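Long-range contact in 1-Cys peroxiredoxin (Vibrio vulnificus MO6-24/O, PDB 5K2I), which probably reduces hydrogen peroxide and related peroxides through a single peroxidatic cysteine, and is implicated in nitric oxide scavenging: residues A[50-63]-A[145-157]. Sequence-based numbering, arbitrary orientation.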
ATOM      1  N   GLU A  50      11.569  -2.463   1.362  1.00 12.14           N
ATOM      2  CA  GLU A  50      12.541  -1.549   0.784  1.00 13.59           C
ATOM      3  C   GLU A  50      12.334  -0.098   1.217  1.00 11.92           C
ATOM      4  O   GLU A  50      13.241   0.723   1.074  1.00 13.35           O
ATOM      5  CB  GLU A  50      12.480  -1.635  -0.745  1.00 13.37           C
ATOM      6  CG  GLU A  50      11.169  -1.097  -1.304  1.00 15.40           C
ATOM      7  CD  GLU A  50      10.894  -1.534  -2.731  1.00 24.77           C
ATOM      8  OE1 GLU A  50      11.007  -0.679  -3.638  1.00 26.72           O
ATOM      9  OE2 GLU A  50      10.544  -2.722  -2.940  1.00 26.69           O
ATOM     10  N   ALA A  51      11.147   0.219   1.733  1.00 12.99           N
ATOM     11  CA  ALA A  51      10.804   1.613   2.025  1.00 13.87           C
ATOM     12  C   ALA A  51      10.780   1.928   3.519  1.00 15.78           C
ATOM     13  O   ALA A  51      10.534   3.078   3.905  1.00 15.78           O
ATOM     14  CB  ALA A  51       9.466   1.965   1.395  1.00 14.49           C
ATOM     15  N   HIS A  52      11.024   0.932   4.368  1.00 12.92           N
ATOM     16  CA  HIS A  52      11.146   1.239   5.790  1.00 14.44           C
ATOM     17  C   HIS A  52      12.270   0.429   6.437  1.00 13.18           C
ATOM     18  O   HIS A  52      13.306   0.213   5.815  1.00 11.51           O
ATOM     19  CB  HIS A  52       9.794   1.065   6.509  1.00 13.61           C
ATOM     20  CG  HIS A  52       9.364  -0.355   6.702  1.00 13.47           C
ATOM     21  ND1 HIS A  52       9.059  -0.878   7.941  1.00 16.28           N
ATOM     22  CD2 HIS A  52       9.190  -1.363   5.814  1.00 13.19           C
ATOM     23  CE1 HIS A  52       8.714  -2.146   7.807  1.00 16.00           C
ATOM     24  NE2 HIS A  52       8.794  -2.467   6.528  1.00 12.03           N
ATOM     25  N   LEU A  53      12.097   0.031   7.689  1.00 13.17           N
ATOM     26  CA  LEU A  53      13.216  -0.455   8.487  1.00 13.10           C
ATOM     27  C   LEU A  53      14.116  -1.498   7.778  1.00 13.76           C
ATOM     28  O   LEU A  53      15.330  -1.296   7.711  1.00 14.88           O
ATOM     29  CB  LEU A  53      12.687  -0.995   9.821  1.00 18.14           C
ATOM     30  CG  LEU A  53      13.572  -0.921  11.066  1.00 18.28           C
ATOM     31  CD1 LEU A  53      14.438   0.332  11.114  1.00 14.83           C
ATOM     32  CD2 LEU A  53      12.694  -1.008  12.297  1.00 14.87           C
ATOM     33  N   PRO A  54      13.543  -2.586   7.218  1.00 14.29           N
ATOM     34  CA  PRO A  54      14.435  -3.561   6.571  1.00 15.00           C
ATOM     35  C   PRO A  54      15.288  -2.958   5.464  1.00 14.63           C
ATOM     36  O   PRO A  54      16.474  -3.278   5.363  1.00 14.70           O
ATOM     37  CB  PRO A  54      13.462  -4.596   5.995  1.00 14.91           C
ATOM     38  CG  PRO A  54      12.264  -4.494   6.847  1.00 16.26           C
ATOM     39  CD  PRO A  54      12.139  -3.045   7.197  1.00 15.14           C
ATOM     40  N   GLY A  55      14.694  -2.081   4.659  1.00 12.23           N
ATOM     41  CA  GLY A  55      15.399  -1.434   3.568  1.00 11.94           C
ATOM     42  C   GLY A  55      16.550  -0.555   4.016  1.00  9.70           C
ATOM     43  O   GLY A  55      17.617  -0.543   3.393  1.00 11.50           O
ATOM     44  N   TYR A  56      16.348   0.183   5.100  1.00 12.01           N
ATOM     45  CA  TYR A  56      17.403   1.054   5.601  1.00 10.14           C
ATOM     46  C   TYR A  56      18.444   0.271   6.380  1.00 11.19           C
ATOM     47  O   TYR A  56      19.610   0.647   6.386  1.00 11.79           O
ATOM     48  CB  TYR A  56      16.803   2.208   6.437  1.00 10.64           C
ATOM     49  CG  TYR A  56      16.097   3.187   5.525  1.00  9.96           C
ATOM     50  CD1 TYR A  56      16.794   4.215   4.897  1.00  9.15           C
ATOM     51  CD2 TYR A  56      14.748   3.039   5.230  1.00 10.63           C
ATOM     52  CE1 TYR A  56      16.159   5.077   4.017  1.00  9.33           C
ATOM     53  CE2 TYR A  56      14.103   3.911   4.343  1.00 10.03           C
ATOM     54  CZ  TYR A  56      14.819   4.929   3.764  1.00  9.76           C
ATOM     55  OH  TYR A  56      14.212   5.792   2.886  1.00 11.93           O
ATOM     56  N   ILE A  57      18.038  -0.848   6.982  1.00 11.41           N
ATOM     57  CA  ILE A  57      18.992  -1.730   7.647  1.00 11.59           C
ATOM     58  C   ILE A  57      20.000  -2.269   6.641  1.00 11.66           C
ATOM     59  O   ILE A  57      21.219  -2.184   6.850  1.00 13.02           O
ATOM     60  CB  ILE A  57      18.276  -2.893   8.361  1.00 12.93           C
ATOM     61  CG1 ILE A  57      17.618  -2.385   9.643  1.00 14.63           C
ATOM     62  CG2 ILE A  57      19.257  -3.999   8.706  1.00 14.27           C
ATOM     63  CD1 ILE A  57      16.700  -3.412  10.314  1.00 19.13           C
ATOM     64  N   VAL A  58      19.512  -2.801   5.526  1.00 13.23           N
ATOM     65  CA  VAL A  58      20.441  -3.419   4.593  1.00 13.54           C
ATOM     66  C   VAL A  58      21.207  -2.379   3.779  1.00 13.08           C
ATOM     67  O   VAL A  58      22.299  -2.662   3.306  1.00 14.03           O
ATOM     68  CB  VAL A  58      19.738  -4.424   3.639  1.00 13.15           C
ATOM     69  CG1 VAL A  58      19.179  -5.608   4.432  1.00 15.49           C
ATOM     70  CG2 VAL A  58      18.645  -3.746   2.818  1.00 14.58           C
ATOM     71  N   LEU A  59      20.664  -1.169   3.632  1.00 10.86           N
ATOM     72  CA  LEU A  59      21.388  -0.119   2.898  1.00 12.74           C
ATOM     73  C   LEU A  59      22.230   0.786   3.803  1.00 10.08           C
ATOM     74  O   LEU A  59      22.874   1.706   3.309  1.00 12.59           O
ATOM     75  CB  LEU A  59      20.426   0.763   2.092  1.00 13.25           C
ATOM     76  CG  LEU A  59      19.966   0.293   0.711  1.00 23.55           C
ATOM     77  CD1 LEU A  59      19.432   1.470  -0.111  1.00 19.17           C
ATOM     78  CD2 LEU A  59      21.070  -0.429  -0.033  1.00 22.32           C
ATOM     79  N   ALA A  60      22.232   0.527   5.108  1.00 10.50           N
ATOM     80  CA  ALA A  60      22.896   1.425   6.054  1.00 11.26           C
ATOM     81  C   ALA A  60      24.375   1.619   5.730  1.00 13.56           C
ATOM     82  O   ALA A  60      24.875   2.742   5.756  1.00 15.08           O
ATOM     83  CB  ALA A  60      22.733   0.913   7.472  1.00 13.11           C
ATOM     84  N   ASP A  61      25.080   0.536   5.411  1.00 14.67           N
ATOM     85  CA  ASP A  61      26.500   0.658   5.087  1.00 16.77           C
ATOM     86  C   ASP A  61      26.751   1.543   3.860  1.00 15.65           C
ATOM     87  O   ASP A  61      27.670   2.375   3.861  1.00 17.51           O
ATOM     88  CB  ASP A  61      27.123  -0.724   4.863  1.00 17.37           C
ATOM     89  CG  ASP A  61      27.455  -1.430   6.160  1.00 26.21           C
ATOM     90  OD1 ASP A  61      27.500  -0.755   7.214  1.00 34.90           O
ATOM     91  OD2 ASP A  61      27.689  -2.660   6.126  1.00 36.36           O
ATOM     92  N   GLN A  62      25.931   1.375   2.825  1.00 15.13           N
ATOM     93  CA  GLN A  62      26.091   2.144   1.597  1.00 13.92           C
ATOM     94  C   GLN A  62      25.740   3.607   1.833  1.00 13.10           C
ATOM     95  O   GLN A  62      26.373   4.496   1.267  1.00 17.63           O
ATOM     96  CB  GLN A  62      25.228   1.562   0.483  1.00 15.41           C
ATOM     97  CG  GLN A  62      25.807   0.307  -0.139  1.00 18.42           C
ATOM     98  CD  GLN A  62      24.806  -0.410  -1.009  1.00 21.27           C
ATOM     99  OE1 GLN A  62      24.659  -0.106  -2.192  1.00 28.70           O
ATOM    100  NE2 GLN A  62      24.108  -1.374  -0.424  1.00 22.06           N
ATOM    101  N   LEU A  63      24.736   3.847   2.671  1.00 12.61           N
ATOM    102  CA  LEU A  63      24.341   5.217   3.000  1.00 13.25           C
ATOM    103  C   LEU A  63      25.452   5.940   3.759  1.00 13.98           C
ATOM    104  O   LEU A  63      25.794   7.080   3.437  1.00 13.54           O
ATOM    105  CB  LEU A  63      23.041   5.219   3.812  1.00 10.32           C
ATOM    106  CG  LEU A  63      21.781   4.838   3.030  1.00 10.96           C
ATOM    107  CD1 LEU A  63      20.651   4.519   3.984  1.00 11.35           C
ATOM    108  CD2 LEU A  63      21.358   5.926   2.028  1.00 13.68           C
ATOM    109  N   PHE A 145       1.242   4.989  -7.423  1.00 14.00           N
ATOM    110  CA  PHE A 145       2.358   4.053  -7.326  1.00 14.87           C
ATOM    111  C   PHE A 145       3.699   4.758  -7.449  1.00 27.34           C
ATOM    112  O   PHE A 145       4.543   4.349  -8.240  1.00 26.56           O
ATOM    113  CB  PHE A 145       2.256   2.964  -8.407  1.00 18.60           C
ATOM    114  CG  PHE A 145       1.106   2.021  -8.207  1.00 15.78           C
ATOM    115  CD1 PHE A 145      -0.148   2.328  -8.704  1.00 17.25           C
ATOM    116  CD2 PHE A 145       1.278   0.842  -7.508  1.00 18.42           C
ATOM    117  CE1 PHE A 145      -1.213   1.463  -8.517  1.00 22.31           C
ATOM    118  CE2 PHE A 145       0.218  -0.026  -7.314  1.00 22.82           C
ATOM    119  CZ  PHE A 145      -1.028   0.286  -7.817  1.00 21.11           C
ATOM    120  N   GLU A 146       3.872   5.849  -6.712  1.00 21.41           N
ATOM    121  CA  GLU A 146       5.176   6.488  -6.638  1.00 28.81           C
ATOM    122  C   GLU A 146       5.996   5.695  -5.629  1.00 42.79           C
ATOM    123  O   GLU A 146       5.961   5.959  -4.420  1.00 38.11           O
ATOM    124  CB  GLU A 146       5.049   7.960  -6.251  1.00 26.37           C
ATOM    125  CG  GLU A 146       4.312   8.785  -7.287  1.00 28.05           C
ATOM    126  CD  GLU A 146       5.146   9.072  -8.524  1.00 34.33           C
ATOM    127  OE1 GLU A 146       6.327   8.668  -8.566  1.00 41.34           O
ATOM    128  OE2 GLU A 146       4.606   9.685  -9.467  1.00 34.18           O
ATOM    129  N   VAL A 147       6.713   4.699  -6.147  1.00 31.72           N
ATOM    130  CA  VAL A 147       7.311   3.660  -5.316  1.00 30.95           C
ATOM    131  C   VAL A 147       8.745   3.984  -4.892  1.00 31.63           C
ATOM    132  O   VAL A 147       9.678   3.232  -5.188  1.00 34.53           O
ATOM    133  CB  VAL A 147       7.316   2.300  -6.044  1.00 35.21           C
ATOM    134  CG1 VAL A 147       7.492   1.182  -5.042  1.00 42.12           C
ATOM    135  CG2 VAL A 147       6.035   2.099  -6.818  1.00 31.72           C
ATOM    136  N   SER A 148       8.922   5.100  -4.196  1.00 23.46           N
ATOM    137  CA  SER A 148      10.244   5.487  -3.728  1.00 22.91           C
ATOM    138  C   SER A 148      10.643   4.609  -2.542  1.00 22.39           C
ATOM    139  O   SER A 148       9.795   3.954  -1.933  1.00 21.33           O
ATOM    140  CB  SER A 148      10.266   6.964  -3.346  1.00 23.97           C
ATOM    141  OG  SER A 148       9.066   7.307  -2.674  1.00 33.70           O
ATOM    142  N   ASN A 149      11.934   4.603  -2.217  1.00 15.62           N
ATOM    143  CA  ASN A 149      12.473   3.683  -1.220  1.00 13.34           C
ATOM    144  C   ASN A 149      13.839   4.144  -0.709  1.00 14.71           C
ATOM    145  O   ASN A 149      14.276   5.261  -1.000  1.00 13.59           O
ATOM    146  CB  ASN A 149      12.569   2.289  -1.840  1.00 16.29           C
ATOM    147  CG  ASN A 149      13.291   2.305  -3.186  1.00 18.32           C
ATOM    148  OD1 ASN A 149      14.216   3.090  -3.393  1.00 17.60           O
ATOM    149  ND2 ASN A 149      12.860   1.445  -4.110  1.00 19.90           N
ATOM    150  N   ALA A 150      14.534   3.289   0.035  1.00 12.59           N
ATOM    151  CA  ALA A 150      15.860   3.657   0.527  1.00 11.00           C
ATOM    152  C   ALA A 150      16.835   3.872  -0.633  1.00 10.32           C
ATOM    153  O   ALA A 150      17.706   4.732  -0.556  1.00 12.76           O
ATOM    154  CB  ALA A 150      16.392   2.597   1.489  1.00 10.87           C
ATOM    155  N   GLU A 151      16.673   3.112  -1.719  1.00 12.82           N
ATOM    156  CA  GLU A 151      17.519   3.304  -2.903  1.00 14.57           C
ATOM    157  C   GLU A 151      17.341   4.688  -3.513  1.00 13.56           C
ATOM    158  O   GLU A 151      18.293   5.251  -4.052  1.00 15.33           O
ATOM    159  CB  GLU A 151      17.232   2.247  -3.978  1.00 14.95           C
ATOM    160  CG  GLU A 151      17.754   0.858  -3.662  1.00 17.30           C
ATOM    161  CD  GLU A 151      19.260   0.685  -3.873  1.00 18.81           C
ATOM    162  OE1 GLU A 151      19.932   1.596  -4.414  1.00 19.39           O
ATOM    163  OE2 GLU A 151      19.774  -0.389  -3.497  1.00 23.29           O
ATOM    164  N   THR A 152      16.124   5.224  -3.451  1.00 12.70           N
ATOM    165  CA  THR A 152      15.864   6.573  -3.946  1.00 14.06           C
ATOM    166  C   THR A 152      16.712   7.568  -3.169  1.00 13.68           C
ATOM    167  O   THR A 152      17.291   8.486  -3.745  1.00 13.90           O
ATOM    168  CB  THR A 152      14.385   6.964  -3.817  1.00 14.72           C
ATOM    169  OG1 THR A 152      13.563   5.859  -4.207  1.00 14.58           O
ATOM    170  CG2 THR A 152      14.068   8.174  -4.696  1.00 15.68           C
ATOM    171  N   ILE A 153      16.782   7.371  -1.857  1.00 12.37           N
ATOM    172  CA  ILE A 153      17.581   8.235  -0.997  1.00 11.94           C
ATOM    173  C   ILE A 153      19.071   8.070  -1.298  1.00 13.84           C
ATOM    174  O   ILE A 153      19.801   9.052  -1.426  1.00 13.88           O
ATOM    175  CB  ILE A 153      17.295   7.940   0.494  1.00 10.93           C
ATOM    176  CG1 ILE A 153      15.877   8.398   0.871  1.00 10.82           C
ATOM    177  CG2 ILE A 153      18.350   8.585   1.399  1.00 10.89           C
ATOM    178  CD1 ILE A 153      15.670   9.906   0.830  1.00 13.94           C
ATOM    179  N   LEU A 154      19.513   6.823  -1.429  1.00 13.43           N
ATOM    180  CA  LEU A 154      20.904   6.548  -1.756  1.00 14.22           C
ATOM    181  C   LEU A 154      21.317   7.264  -3.043  1.00 17.61           C
ATOM    182  O   LEU A 154      22.400   7.840  -3.121  1.00 18.53           O
ATOM    183  CB  LEU A 154      21.130   5.039  -1.883  1.00 16.13           C
ATOM    184  CG  LEU A 154      22.556   4.611  -2.227  1.00 17.28           C
ATOM    185  CD1 LEU A 154      23.528   4.987  -1.108  1.00 16.05           C
ATOM    186  CD2 LEU A 154      22.607   3.120  -2.510  1.00 20.89           C
ATOM    187  N   ALA A 155      20.439   7.251  -4.039  1.00 14.41           N
ATOM    188  CA  ALA A 155      20.747   7.872  -5.321  1.00 17.67           C
ATOM    189  C   ALA A 155      20.749   9.395  -5.225  1.00 18.30           C
ATOM    190  O   ALA A 155      21.442  10.073  -5.983  1.00 21.03           O
ATOM    191  CB  ALA A 155      19.766   7.414  -6.376  1.00 19.51           C
ATOM    192  N   ALA A 156      19.975   9.934  -4.288  1.00 17.30           N
ATOM    193  CA  ALA A 156      19.925  11.382  -4.107  1.00 19.21           C
ATOM    194  C   ALA A 156      21.239  11.884  -3.533  1.00 24.33           C
ATOM    195  O   ALA A 156      21.600  13.046  -3.709  1.00 31.09           O
ATOM    196  CB  ALA A 156      18.765  11.773  -3.206  1.00 18.90           C
ATOM    197  N   LEU A 157      21.952  11.001  -2.846  1.00 18.35           N
ATOM    198  CA  LEU A 157      23.249  11.346  -2.287  1.00 20.68           C
ATOM    199  C   LEU A 157      24.280  11.464  -3.400  1.00 29.07           C
ATOM    200  O   LEU A 157      25.417  11.862  -3.156  1.00 34.44           O
ATOM    201  CB  LEU A 157      23.688  10.307  -1.259  1.00 19.14           C
ATOM    202  CG  LEU A 157      22.802  10.169  -0.017  1.00 18.39           C
ATOM    203  CD1 LEU A 157      23.161   8.916   0.755  1.00 19.53           C
ATOM    204  CD2 LEU A 157      22.940  11.391   0.869  1.00 18.49           C
TER
HETATM  205  O   HOH W   1      15.289   0.436  -1.279  1.00 18.04           O
HETATM  206  O   HOH W   2      22.206  -1.396  -3.344  1.00 28.22           O
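A150 sets its methyl over one face of the Y56 ring. CB lies 3.6 Å from the centroid of the Y56 ring, a CH-pi contact. Y56 CG stands anti to its own carbonyl carbon (chi1 -72°), and this lays the ring beneath the methyl. The Y56 ring also stacks with F38. L59 meets the same methyl, with CD1 3.6 Å from A150 CB. Its CD2 lies against the carboxylate of E151, whose chain bends at chi2 and crosses L59 at about a right angle. Further along, L63 turns CD2 toward helix 150-156, where it touches both L154 CD1 at 3.9 Å and L157 CD1 at 3.7 Å.

The polar end lies at the start of helix 150-156. E50 O accepts from A150 N at 3.1 Å. Water 1 also donates to E50 O and accepts from E151 N. N149 ND2 gives a hydrogen bond to E50 OE1 at 2.9 Å, on the anti side of the carboxylate and 27° out of its plane. The other end of that amide faces its own helix: OD1 of N149 accepts from T152 N, and T152 OG1 accepts from N149 N, a capping box.

The two helices run roughly parallel, crossing at -33°, on one face of the central sheet of this thioredoxin-like fold. I153 and L157 reach I128 of strand 120-130. On the exposed side, water 2 donates to Q62 OE1 and E151 OE2, bridging the two side chains. The contact thus combines an apolar seam with a polar clasp at the 3-10 turn 50-51, just before helix 53-65. In that clasp both ends of the N149 amide are used: ND2 bonds E50 and OD1 caps helix 150-156. This fixes the flip of the amide and couples the helix start to segment 50-51.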